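Local coordinates for protein deoxyribodipyrimidine photo-lyase (Oryza sativa Japonica Group, PDB 3UMV) that uses light to split UV-induced cyclobutane pyrimidine dimers in DNA back into separate pyrimidines, with one FAD bound per subunit as cofactor, at residues K194-D197 and E198-E202; F316-E319 and L320-R324; H392-M395 and R396-W399. All coordinates share one frame; numbering follows the deposited sequence. Where two conformers were deposited one is given.

Overall arrangement
Each of the three contacts is local, between neighbouring residues of one helix or its end, so none closes a long loop. They follow in series along the chain, without nesting or crossing. Contact 1 is the single-turn helix 196-199, near the surface. Contact 2 lies midway along helix 310-333 and meets contact 1 directly, M196 CE lying 3.8 Å from V321 CG1. Contact 3 begins helix 393-405, its centre about 17 Å from that of contact 2. These two do not touch, yet FAD joins them: contact 2 meets the adenosine part, contact 3 the flavin and ribityl chain.

Contact 1: K194-D197 and E198-E202; sequences KVMD and EYLVE
V195 and Y199 lie side by side across the single turn of helix 196-199, a short helix with V195 at its N-cap position and an inverse gamma turn centred on L200 just beyond its end. The backbone bonds are graded along this turn. V195 O receives weak bonds from both E198 N and Y199 N, whereas M196 O takes two better ones, from L200 N at 2.8 Å and from Y199 N at 3.1 Å. The bond from L200 N is almost straight (164° at the hydrogen), while that from Y199 N comes from above the carbonyl plane. Beyond the helix, a weak bond from V201 N to Y199 O closes the gamma turn, where L200 is the first residue to leave helical geometry.

Side-chain packing follows the same spacing. The Y199 ring turns its edge to V195, with CE2 3.8 Å from V195 CB; the V195 carbonyl oxygen also lies at that edge, near the ring plane and 3.2 Å from Y199 CD2. With CG anti to its own carbonyl carbon (chi1 -67°), the ring lies back along the helix toward the cap. E198 CG covers part of one face of that ring, offset toward the rim. One residue further on, M196 SD lies 4.3 Å from L200 CB, a loose contact, and the L200 side chain continues onto A299, L300 and K303 of helix 295-305, tying the short turn to the neighbouring helix.

Waters add polar links at the surface. One donates to E198 OE1 at 3.1 Å and weakly to K194 O, bridging the start of the turn to the extended glutamate, whose OE2 is bonded to H22 NE2. At the far end another water donates to D197 O at 2.8 Å and, weakly, to L200 O.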
loop_
_atom_site.group_PDB
_atom_site.type_symbol
_atom_site.label_atom_id
_atom_site.label_comp_id
_atom_site.label_asym_id
_atom_site.label_seq_id
_atom_site.Cartn_x
_atom_site.Cartn_y
_atom_site.Cartn_z
ATOM N N LYS A 194 -0.031 7.926 -22.247
ATOM C CA LYS A 194 0.795 8.805 -23.080
ATOM C C LYS A 194 2.275 8.855 -22.687
ATOM O O LYS A 194 3.144 9.101 -23.532
ATOM C CB LYS A 194 0.238 10.223 -23.059
ATOM C CG LYS A 194 -1.092 10.376 -23.773
ATOM C CD LYS A 194 -1.598 11.795 -23.618
ATOM C CE LYS A 194 -2.927 11.993 -24.308
ATOM N NZ LYS A 194 -3.399 13.388 -24.107
ATOM N N VAL A 195 2.559 8.651 -21.408
ATOM C CA VAL A 195 3.919 8.747 -20.910
ATOM C C VAL A 195 4.415 7.413 -20.364
ATOM O O VAL A 195 5.478 7.344 -19.748
ATOM C CB VAL A 195 4.037 9.815 -19.797
ATOM C CG1 VAL A 195 3.712 11.195 -20.337
ATOM C CG2 VAL A 195 3.124 9.482 -18.636
ATOM N N MET A 196 3.652 6.351 -20.592
ATOM C CA MET A 196 4.010 5.058 -20.032
ATOM C C MET A 196 5.353 4.582 -20.567
ATOM O O MET A 196 6.175 4.084 -19.803
ATOM C CB MET A 196 2.925 4.011 -20.291
ATOM C CG MET A 196 3.099 2.727 -19.477
ATOM S SD MET A 196 3.007 2.944 -17.668
ATOM C CE MET A 196 1.468 3.834 -17.476
ATOM N N ASP A 197 5.589 4.757 -21.869
ATOM C CA ASP A 197 6.854 4.325 -22.463
ATOM C C ASP A 197 8.059 5.071 -21.867
ATOM O O ASP A 197 9.156 4.527 -21.771
ATOM C CB ASP A 197 6.823 4.468 -23.993
ATOM C CG ASP A 197 5.930 3.437 -24.660
ATOM O OD1 ASP A 197 5.622 2.402 -24.022
ATOM O OD2 ASP A 197 5.542 3.659 -25.831
ATOM N N GLU A 198 7.835 6.307 -21.435
ATOM C CA GLU A 198 8.884 7.106 -20.823
ATOM C C GLU A 198 9.262 6.672 -19.404
ATOM O O GLU A 198 10.403 6.875 -18.979
ATOM C CB GLU A 198 8.491 8.588 -20.831
ATOM C CG GLU A 198 9.489 9.506 -20.150
ATOM C CD GLU A 198 9.172 10.980 -20.354
ATOM O OE1 GLU A 198 8.082 11.296 -20.878
ATOM O OE2 GLU A 198 10.018 11.823 -19.985
ATOM N N TYR A 199 8.316 6.083 -18.670
ATOM C CA TYR A 199 8.541 5.751 -17.255
ATOM C C TYR A 199 8.644 4.263 -16.932
ATOM O O TYR A 199 9.286 3.878 -15.940
ATOM C CB TYR A 199 7.458 6.393 -16.381
ATOM C CG TYR A 199 7.561 7.894 -16.377
ATOM C CD1 TYR A 199 8.513 8.529 -15.607
ATOM C CD2 TYR A 199 6.722 8.671 -17.163
ATOM C CE1 TYR A 199 8.634 9.888 -15.602
ATOM C CE2 TYR A 199 6.830 10.056 -17.162
ATOM C CZ TYR A 199 7.789 10.653 -16.366
ATOM O OH TYR A 199 7.927 12.017 -16.344
ATOM N N LEU A 200 8.025 3.425 -17.759
ATOM C CA LEU A 200 8.118 1.986 -17.555
ATOM C C LEU A 200 9.401 1.445 -18.186
ATOM O O LEU A 200 9.381 0.860 -19.269
ATOM C CB LEU A 200 6.888 1.263 -18.094
ATOM C CG LEU A 200 6.835 -0.233 -17.804
ATOM C CD1 LEU A 200 7.069 -0.515 -16.324
ATOM C CD2 LEU A 200 5.477 -0.792 -18.238
ATOM N N VAL A 201 10.503 1.660 -17.477
ATOM C CA VAL A 201 11.849 1.384 -17.955
ATOM C C VAL A 201 12.596 0.576 -16.903
ATOM O O VAL A 201 12.161 0.475 -15.756
ATOM C CB VAL A 201 12.617 2.697 -18.228
ATOM C CG1 VAL A 201 11.841 3.558 -19.193
ATOM C CG2 VAL A 201 12.860 3.464 -16.937
ATOM N N GLU A 202 13.720 -0.009 -17.288
ATOM C CA GLU A 202 14.484 -0.824 -16.357
ATOM C C GLU A 202 15.168 0.032 -15.305
ATOM O O GLU A 202 15.354 1.240 -15.489
ATOM C CB GLU A 202 15.522 -1.679 -17.108
ATOM C CG GLU A 202 15.066 -3.138 -17.344
ATOM C CD GLU A 202 14.856 -3.927 -16.047
ATOM O OE1 GLU A 202 14.347 -5.076 -16.116
ATOM O OE2 GLU A 202 15.203 -3.406 -14.957
HETATM O O HOH W 1 6.253 10.451 -23.210
HETATM O O HOH W 2 6.166 7.722 -23.383
HETATM O O HOH W 3 9.846 1.940 -22.539
#

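Contact 2: F316-E319 and L320-R324; sequences FLEE and LVVRR. With FAD (flavin-adenine dinucleotide), chain I.
L320 packs against F316 one turn back in helix 310-333: its CD2 touches F316 CE1 at 3.8 Å and its CB sits over a face of the ring. L320 N bonds F316 O, and L320 CA approaches O4B of the FAD adenosine ribose at 3.4 Å. V321 keeps the regular pattern, its N bonded to L317 O, with CB resting on the same carbonyl oxygen. V322 places its two methyls against the carboxylate of E318, CG1 being 3.5 Å from OE1; the chain of E318 bends at chi2 (69°) to fold over the valine, and its OE1 forms a salt bridge with R189. At R323 the helix widens into a pi-type turn: R323 N reaches back five residues to E318 O at 3.0 Å. In the conformer given, its side chain runs beside that of E319, CD 3.5 Å from OE1, though the charged ends do not meet; a water link from E318 OE1 to R323 NH2 is weak and doubtful. R324 N likewise bonds E319 O, while its bent side chain returns NE to L320 O at 2.7 Å and presents the guanidinium edge to FAD O2B. The closest approaches to the adenosine come largely from backbone atoms, E319 O, L320 CA and R324 CA, with the F316 ring against C5B, consistent with this helix contributing mainly shape complementarity, while Y268 and S282 hydrogen-bond the cofactor.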
loop_
_atom_site.group_PDB
_atom_site.type_symbol
_atom_site.label_atom_id
_atom_site.label_comp_id
_atom_site.label_asym_id
_atom_site.label_seq_id
_atom_site.Cartn_x
_atom_site.Cartn_y
_atom_site.Cartn_z
ATOM N N PHE A 316 -4.029 -7.532 -15.975
ATOM C CA PHE A 316 -3.151 -7.407 -14.815
ATOM C C PHE A 316 -2.526 -6.007 -14.723
ATOM O O PHE A 316 -2.599 -5.356 -13.685
ATOM C CB PHE A 316 -2.064 -8.477 -14.875
ATOM C CG PHE A 316 -1.078 -8.415 -13.736
ATOM C CD1 PHE A 316 0.266 -8.195 -13.987
ATOM C CD2 PHE A 316 -1.492 -8.585 -12.422
ATOM C CE1 PHE A 316 1.190 -8.146 -12.952
ATOM C CE2 PHE A 316 -0.570 -8.542 -11.378
ATOM C CZ PHE A 316 0.773 -8.312 -11.652
ATOM N N LEU A 317 -1.921 -5.553 -15.816
ATOM C CA LEU A 317 -1.329 -4.217 -15.888
ATOM C C LEU A 317 -2.344 -3.097 -15.608
ATOM O O LEU A 317 -1.988 -2.067 -15.045
ATOM C CB LEU A 317 -0.653 -4.019 -17.248
ATOM C CG LEU A 317 0.698 -4.724 -17.424
ATOM C CD1 LEU A 317 1.113 -4.779 -18.907
ATOM C CD2 LEU A 317 1.770 -4.054 -16.566
ATOM N N GLU A 318 -3.597 -3.283 -16.018
ATOM C CA GLU A 318 -4.645 -2.300 -15.723
ATOM C C GLU A 318 -4.858 -2.153 -14.203
ATOM O O GLU A 318 -4.972 -1.034 -13.673
ATOM C CB GLU A 318 -5.952 -2.675 -16.447
ATOM C CG GLU A 318 -7.197 -1.881 -16.027
ATOM C CD GLU A 318 -7.160 -0.409 -16.445
ATOM O OE1 GLU A 318 -7.925 0.393 -15.858
ATOM O OE2 GLU A 318 -6.375 -0.055 -17.353
ATOM N N GLU A 319 -4.899 -3.274 -13.495
ATOM C CA GLU A 319 -5.116 -3.222 -12.047
ATOM C C GLU A 319 -3.831 -2.780 -11.350
ATOM O O GLU A 319 -3.844 -1.916 -10.462
ATOM C CB GLU A 319 -5.589 -4.583 -11.515
ATOM C CG GLU A 319 -6.757 -5.197 -12.292
ATOM C CD GLU A 319 -8.040 -4.392 -12.183
ATOM O OE1 GLU A 319 -8.464 -4.077 -11.045
ATOM O OE2 GLU A 319 -8.633 -4.072 -13.234
ATOM N N LEU A 320 -2.707 -3.337 -11.791
ATOM C CA LEU A 320 -1.436 -3.086 -11.136
ATOM C C LEU A 320 -0.949 -1.637 -11.270
ATOM O O LEU A 320 -0.354 -1.104 -10.336
ATOM C CB LEU A 320 -0.366 -4.031 -11.695
ATOM C CG LEU A 320 1.063 -3.778 -11.218
ATOM C CD1 LEU A 320 1.198 -4.202 -9.777
ATOM C CD2 LEU A 320 2.039 -4.550 -12.092
ATOM N N VAL A 321 -1.170 -1.017 -12.430
ATOM C CA VAL A 321 -0.648 0.319 -12.700
ATOM C C VAL A 321 -1.740 1.371 -12.668
ATOM O O VAL A 321 -1.718 2.280 -11.840
ATOM C CB VAL A 321 0.113 0.382 -14.039
ATOM C CG1 VAL A 321 0.530 1.825 -14.369
ATOM C CG2 VAL A 321 1.324 -0.552 -13.992
ATOM N N VAL A 322 -2.717 1.253 -13.554
ATOM C CA VAL A 322 -3.747 2.272 -13.612
ATOM C C VAL A 322 -4.582 2.406 -12.329
ATOM O O VAL A 322 -4.704 3.494 -11.779
ATOM C CB VAL A 322 -4.653 2.099 -14.842
ATOM C CG1 VAL A 322 -5.887 2.951 -14.696
ATOM C CG2 VAL A 322 -3.883 2.510 -16.090
ATOM N N ARG A 323 -5.153 1.305 -11.862
ATOM C CA ARG A 323 -6.014 1.382 -10.691
ATOM C C ARG A 323 -5.219 1.761 -9.441
ATOM O O ARG A 323 -5.593 2.693 -8.721
ATOM C CB ARG A 323 -6.787 0.080 -10.490
ATOM C CG ARG A 323 -7.741 -0.245 -11.629
ATOM C CD ARG A 323 -9.100 -0.670 -11.080
ATOM N NE ARG A 323 -9.775 0.438 -10.407
ATOM C CZ ARG A 323 -10.733 1.170 -10.966
ATOM N NH1 ARG A 323 -11.299 2.165 -10.291
ATOM N NH2 ARG A 323 -11.130 0.894 -12.201
ATOM N N ARG A 324 -4.117 1.059 -9.195
ATOM C CA ARG A 324 -3.340 1.297 -7.984
ATOM C C ARG A 324 -2.863 2.747 -7.972
ATOM O O ARG A 324 -3.000 3.447 -6.967
ATOM C CB ARG A 324 -2.144 0.353 -7.882
ATOM C CG ARG A 324 -1.272 0.633 -6.650
ATOM C CD ARG A 324 -0.066 -0.282 -6.625
ATOM N NE ARG A 324 0.593 -0.224 -7.922
ATOM C CZ ARG A 324 1.439 0.721 -8.314
ATOM N NH1 ARG A 324 1.807 1.707 -7.488
ATOM N NH2 ARG A 324 1.939 0.669 -9.546
HETATM P PA FAD I . -4.565 -8.772 -8.078
HETATM O O1A FAD I . -5.894 -8.959 -8.745
HETATM O O2A FAD I . -3.541 -9.818 -8.421
HETATM O O5B FAD I . -4.034 -7.304 -8.431
HETATM C C5B FAD I . -2.659 -7.018 -8.566
HETATM C C4B FAD I . -2.360 -5.625 -8.002
HETATM O O4B FAD I . -3.119 -4.615 -8.650
HETATM C C3B FAD I . -2.745 -5.513 -6.540
HETATM O O3B FAD I . -1.737 -6.019 -5.698
HETATM C C2B FAD I . -2.893 -4.027 -6.391
HETATM O O2B FAD I . -1.612 -3.428 -6.337
HETATM C C1B FAD I . -3.512 -3.640 -7.709
HETATM N N9A FAD I . -4.980 -3.585 -7.606
HETATM C C8A FAD I . -5.879 -4.577 -7.892
HETATM N N7A FAD I . -7.120 -4.085 -7.666
HETATM C C5A FAD I . -7.016 -2.800 -7.225
HETATM C C6A FAD I . -7.937 -1.815 -6.847
HETATM N N6A FAD I . -9.253 -1.997 -6.959
HETATM N N1A FAD I . -7.490 -0.576 -6.446
HETATM C C2A FAD I . -6.141 -0.305 -6.428
HETATM N N3A FAD I . -5.235 -1.275 -6.796
HETATM C C4A FAD I . -5.670 -2.489 -7.198
HETATM N N1 FAD I . -6.013 -2.885 -1.961
HETATM C C2 FAD I . -4.914 -2.772 -1.161
HETATM O O2 FAD I . -3.808 -2.866 -1.693
HETATM N N3 FAD I . -5.053 -2.535 0.196
HETATM C C4 FAD I . -6.309 -2.426 0.765
HETATM O O4 FAD I . -6.429 -2.220 1.977
HETATM C C4X FAD I . -7.421 -2.531 -0.061
HETATM N N5 FAD I . -8.698 -2.446 0.445
HETATM C C5X FAD I . -9.791 -2.534 -0.394
HETATM C C6 FAD I . -11.086 -2.412 0.127
HETATM C C7 FAD I . -12.195 -2.506 -0.719
HETATM C C7M FAD I . -13.576 -2.358 -0.136
HETATM C C8 FAD I . -11.997 -2.730 -2.085
HETATM C C8M FAD I . -13.146 -2.843 -3.041
HETATM C C9 FAD I . -10.712 -2.860 -2.585
HETATM C C9A FAD I . -9.616 -2.760 -1.747
HETATM N N10 FAD I . -8.341 -2.894 -2.255
HETATM C C10 FAD I . -7.265 -2.769 -1.410
HETATM C "C1'" FAD I . -8.086 -3.148 -3.735
HETATM C "C2'" FAD I . -8.012 -4.659 -4.120
HETATM O "O2'" FAD I . -9.087 -5.453 -3.605
HETATM C "C3'" FAD I . -6.693 -5.344 -3.718
HETATM O "O3'" FAD I . -5.614 -4.567 -4.168
HETATM C "C4'" FAD I . -6.542 -6.755 -4.292
HETATM O "O4'" FAD I . -7.614 -7.567 -3.852
HETATM C "C5'" FAD I . -5.194 -7.311 -3.839
HETATM O "O5'" FAD I . -5.015 -8.689 -4.064
HETATM P P FAD I . -3.977 -9.170 -5.189
HETATM O O1P FAD I . -2.631 -8.498 -5.001
HETATM O O2P FAD I . -3.886 -10.674 -5.168
HETATM O O3P FAD I . -4.808 -8.656 -6.472
HETATM O O HOH W 4 -10.288 -0.166 -14.963
#

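Contact 3: H392-M395 and R396-W399; sequences HGFM and RMYW. With FAD (flavin-adenine dinucleotide), chain I; URE (urea), chain J.
M395 curls its chain, bent at chi2 and chi3, until CE rests 3.5 Å from CD1 of Y398, the two side chains lying alongside. On another flank F394 and M397 cross at about a right angle, M397 CE meeting F394 CD1 at 3.6 Å. Around this apolar packing, the start of helix 393-405 settles its backbone donors unevenly. R396 N bonds H392 O at 3.0 Å and leans weakly on G393 O; M397 N has a weak bond to F394 O; W399 N reaches M395 O at 2.8 Å, nearly straight at 164°.

Other polar groups are satisfied farther afield: H392 N by E384 OE2 and its NE2, weakly, by R272 O, Y398 OH by D375, and W399 NE1 by Q382. R396 is shared out more finely, with NE bonded to M391 O, NH2 in a salt bridge with D427, and NH1 in a long, weak ion pair with E425. Extended from CG to NE (chi2 -166°), the arginine carries its guanidinium above the flavin, NH1 standing 3.1 Å from C4X and 3.2 Å from N5, while FAD O2' lies over one guanidinium face. An alanine in place of R396 is likely to leave D427 without its charged mate and to open a gap over the flavin near N5 and C4X. G393, bare of side chain, lets its CA come to 3.4 Å from FAD O4'.

W399 turns its ring edge toward FAD C7M and meets the ring of W378, the two planes only about 10° apart; both are predicted to pass electrons as tryptophanyl radicals. This stretch of helix thus places a positive group over N5 and C4X, where it would probably help stabilise negative charge on reduced flavin, and an aromatic ring at the flavin rim, consistent with an electron-transfer route.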
loop_
_atom_site.group_PDB
_atom_site.type_symbol
_atom_site.label_atom_id
_atom_site.label_comp_id
_atom_site.label_asym_id
_atom_site.label_seq_id
_atom_site.Cartn_x
_atom_site.Cartn_y
_atom_site.Cartn_z
ATOM N N HIS A 392 -10.784 -11.802 -0.695
ATOM C CA HIS A 392 -10.758 -11.849 -2.139
ATOM C C HIS A 392 -11.242 -10.532 -2.747
ATOM O O HIS A 392 -12.260 -9.972 -2.316
ATOM C CB HIS A 392 -11.616 -13.004 -2.657
ATOM C CG HIS A 392 -11.581 -13.129 -4.140
ATOM N ND1 HIS A 392 -10.708 -13.976 -4.790
ATOM C CD2 HIS A 392 -12.288 -12.499 -5.108
ATOM C CE1 HIS A 392 -10.877 -13.862 -6.094
ATOM N NE2 HIS A 392 -11.838 -12.984 -6.314
ATOM N N GLY A 393 -10.516 -10.050 -3.752
ATOM C CA GLY A 393 -10.764 -8.737 -4.326
ATOM C C GLY A 393 -12.197 -8.497 -4.762
ATOM O O GLY A 393 -12.749 -7.404 -4.572
ATOM N N PHE A 394 -12.818 -9.505 -5.359
ATOM C CA PHE A 394 -14.204 -9.340 -5.766
ATOM C C PHE A 394 -15.087 -9.224 -4.513
ATOM O O PHE A 394 -15.983 -8.391 -4.452
ATOM C CB PHE A 394 -14.683 -10.490 -6.649
ATOM C CG PHE A 394 -16.089 -10.305 -7.134
ATOM C CD1 PHE A 394 -16.340 -9.630 -8.319
ATOM C CD2 PHE A 394 -17.160 -10.758 -6.384
ATOM C CE1 PHE A 394 -17.635 -9.445 -8.764
ATOM C CE2 PHE A 394 -18.459 -10.570 -6.824
ATOM C CZ PHE A 394 -18.692 -9.913 -8.014
ATOM N N MET A 395 -14.810 -10.052 -3.511
ATOM C CA MET A 395 -15.604 -10.013 -2.277
ATOM C C MET A 395 -15.459 -8.676 -1.509
ATOM O O MET A 395 -16.383 -8.287 -0.807
ATOM C CB MET A 395 -15.320 -11.211 -1.350
ATOM C CG MET A 395 -15.892 -12.555 -1.847
ATOM S SD MET A 395 -17.543 -12.447 -2.559
ATOM C CE MET A 395 -18.472 -11.836 -1.161
ATOM N N ARG A 396 -14.330 -7.969 -1.647
ATOM C CA ARG A 396 -14.185 -6.661 -0.981
ATOM C C ARG A 396 -15.255 -5.654 -1.409
ATOM O O ARG A 396 -15.772 -4.882 -0.570
ATOM C CB ARG A 396 -12.779 -6.074 -1.180
ATOM C CG ARG A 396 -11.692 -6.897 -0.532
ATOM C CD ARG A 396 -10.377 -6.128 -0.456
ATOM N NE ARG A 396 -9.243 -7.044 -0.384
ATOM C CZ ARG A 396 -8.065 -6.733 0.138
ATOM N NH1 ARG A 396 -7.880 -5.538 0.675
ATOM N NH2 ARG A 396 -7.077 -7.625 0.145
ATOM N N MET A 397 -15.616 -5.681 -2.696
ATOM C CA MET A 397 -16.668 -4.802 -3.215
ATOM C C MET A 397 -18.028 -5.140 -2.587
ATOM O O MET A 397 -18.727 -4.256 -2.092
ATOM C CB MET A 397 -16.754 -4.903 -4.742
ATOM C CG MET A 397 -15.492 -4.465 -5.441
ATOM S SD MET A 397 -15.630 -4.558 -7.250
ATOM C CE MET A 397 -15.265 -6.275 -7.507
ATOM N N TYR A 398 -18.393 -6.423 -2.611
ATOM C CA TYR A 398 -19.632 -6.901 -2.008
ATOM C C TYR A 398 -19.675 -6.562 -0.515
ATOM O O TYR A 398 -20.639 -5.989 -0.020
ATOM C CB TYR A 398 -19.739 -8.415 -2.198
ATOM C CG TYR A 398 -20.999 -9.029 -1.640
ATOM C CD1 TYR A 398 -21.035 -9.567 -0.357
ATOM C CD2 TYR A 398 -22.161 -9.062 -2.399
ATOM C CE1 TYR A 398 -22.212 -10.144 0.147
ATOM C CE2 TYR A 398 -23.324 -9.621 -1.909
ATOM C CZ TYR A 398 -23.351 -10.148 -0.642
ATOM O OH TYR A 398 -24.528 -10.695 -0.183
ATOM N N TRP A 399 -18.586 -6.889 0.170
ATOM C CA TRP A 399 -18.443 -6.702 1.614
ATOM C C TRP A 399 -18.691 -5.259 2.025
ATOM O O TRP A 399 -19.484 -4.980 2.934
ATOM C CB TRP A 399 -17.039 -7.149 2.012
ATOM C CG TRP A 399 -16.623 -6.848 3.400
ATOM C CD1 TRP A 399 -16.886 -7.587 4.519
ATOM C CD2 TRP A 399 -15.790 -5.765 3.819
ATOM N NE1 TRP A 399 -16.293 -7.005 5.616
ATOM C CE2 TRP A 399 -15.620 -5.883 5.213
ATOM C CE3 TRP A 399 -15.180 -4.700 3.152
ATOM C CZ2 TRP A 399 -14.870 -4.971 5.951
ATOM C CZ3 TRP A 399 -14.441 -3.800 3.886
ATOM C CH2 TRP A 399 -14.282 -3.941 5.264
HETATM P PA FAD I . -4.565 -8.772 -8.078
HETATM O O1A FAD I . -5.894 -8.959 -8.745
HETATM O O2A FAD I . -3.541 -9.818 -8.421
HETATM O O5B FAD I . -4.034 -7.304 -8.431
HETATM C C5B FAD I . -2.659 -7.018 -8.566
HETATM C C4B FAD I . -2.360 -5.625 -8.002
HETATM O O4B FAD I . -3.119 -4.615 -8.650
HETATM C C3B FAD I . -2.745 -5.513 -6.540
HETATM O O3B FAD I . -1.737 -6.019 -5.698
HETATM C C2B FAD I . -2.893 -4.027 -6.391
HETATM O O2B FAD I . -1.612 -3.428 -6.337
HETATM C C1B FAD I . -3.512 -3.640 -7.709
HETATM N N9A FAD I . -4.980 -3.585 -7.606
HETATM C C8A FAD I . -5.879 -4.577 -7.892
HETATM N N7A FAD I . -7.120 -4.085 -7.666
HETATM C C5A FAD I . -7.016 -2.800 -7.225
HETATM C C6A FAD I . -7.937 -1.815 -6.847
HETATM N N6A FAD I . -9.253 -1.997 -6.959
HETATM N N1A FAD I . -7.490 -0.576 -6.446
HETATM C C2A FAD I . -6.141 -0.305 -6.428
HETATM N N3A FAD I . -5.235 -1.275 -6.796
HETATM C C4A FAD I . -5.670 -2.489 -7.198
HETATM N N1 FAD I . -6.013 -2.885 -1.961
HETATM C C2 FAD I . -4.914 -2.772 -1.161
HETATM O O2 FAD I . -3.808 -2.866 -1.693
HETATM N N3 FAD I . -5.053 -2.535 0.196
HETATM C C4 FAD I . -6.309 -2.426 0.765
HETATM O O4 FAD I . -6.429 -2.220 1.977
HETATM C C4X FAD I . -7.421 -2.531 -0.061
HETATM N N5 FAD I . -8.698 -2.446 0.445
HETATM C C5X FAD I . -9.791 -2.534 -0.394
HETATM C C6 FAD I . -11.086 -2.412 0.127
HETATM C C7 FAD I . -12.195 -2.506 -0.719
HETATM C C7M FAD I . -13.576 -2.358 -0.136
HETATM C C8 FAD I . -11.997 -2.730 -2.085
HETATM C C8M FAD I . -13.146 -2.843 -3.041
HETATM C C9 FAD I . -10.712 -2.860 -2.585
HETATM C C9A FAD I . -9.616 -2.760 -1.747
HETATM N N10 FAD I . -8.341 -2.894 -2.255
HETATM C C10 FAD I . -7.265 -2.769 -1.410
HETATM C "C1'" FAD I . -8.086 -3.148 -3.735
HETATM C "C2'" FAD I . -8.012 -4.659 -4.120
HETATM O "O2'" FAD I . -9.087 -5.453 -3.605
HETATM C "C3'" FAD I . -6.693 -5.344 -3.718
HETATM O "O3'" FAD I . -5.614 -4.567 -4.168
HETATM C "C4'" FAD I . -6.542 -6.755 -4.292
HETATM O "O4'" FAD I . -7.614 -7.567 -3.852
HETATM C "C5'" FAD I . -5.194 -7.311 -3.839
HETATM O "O5'" FAD I . -5.015 -8.689 -4.064
HETATM P P FAD I . -3.977 -9.170 -5.189
HETATM O O1P FAD I . -2.631 -8.498 -5.001
HETATM O O2P FAD I . -3.886 -10.674 -5.168
HETATM O O3P FAD I . -4.808 -8.656 -6.472
HETATM C C URE J . -7.505 -14.354 -1.716
HETATM O O URE J . -8.256 -14.088 -0.777
HETATM N N1 URE J . -7.839 -15.263 -2.604
HETATM N N2 URE J . -6.298 -13.847 -1.739
#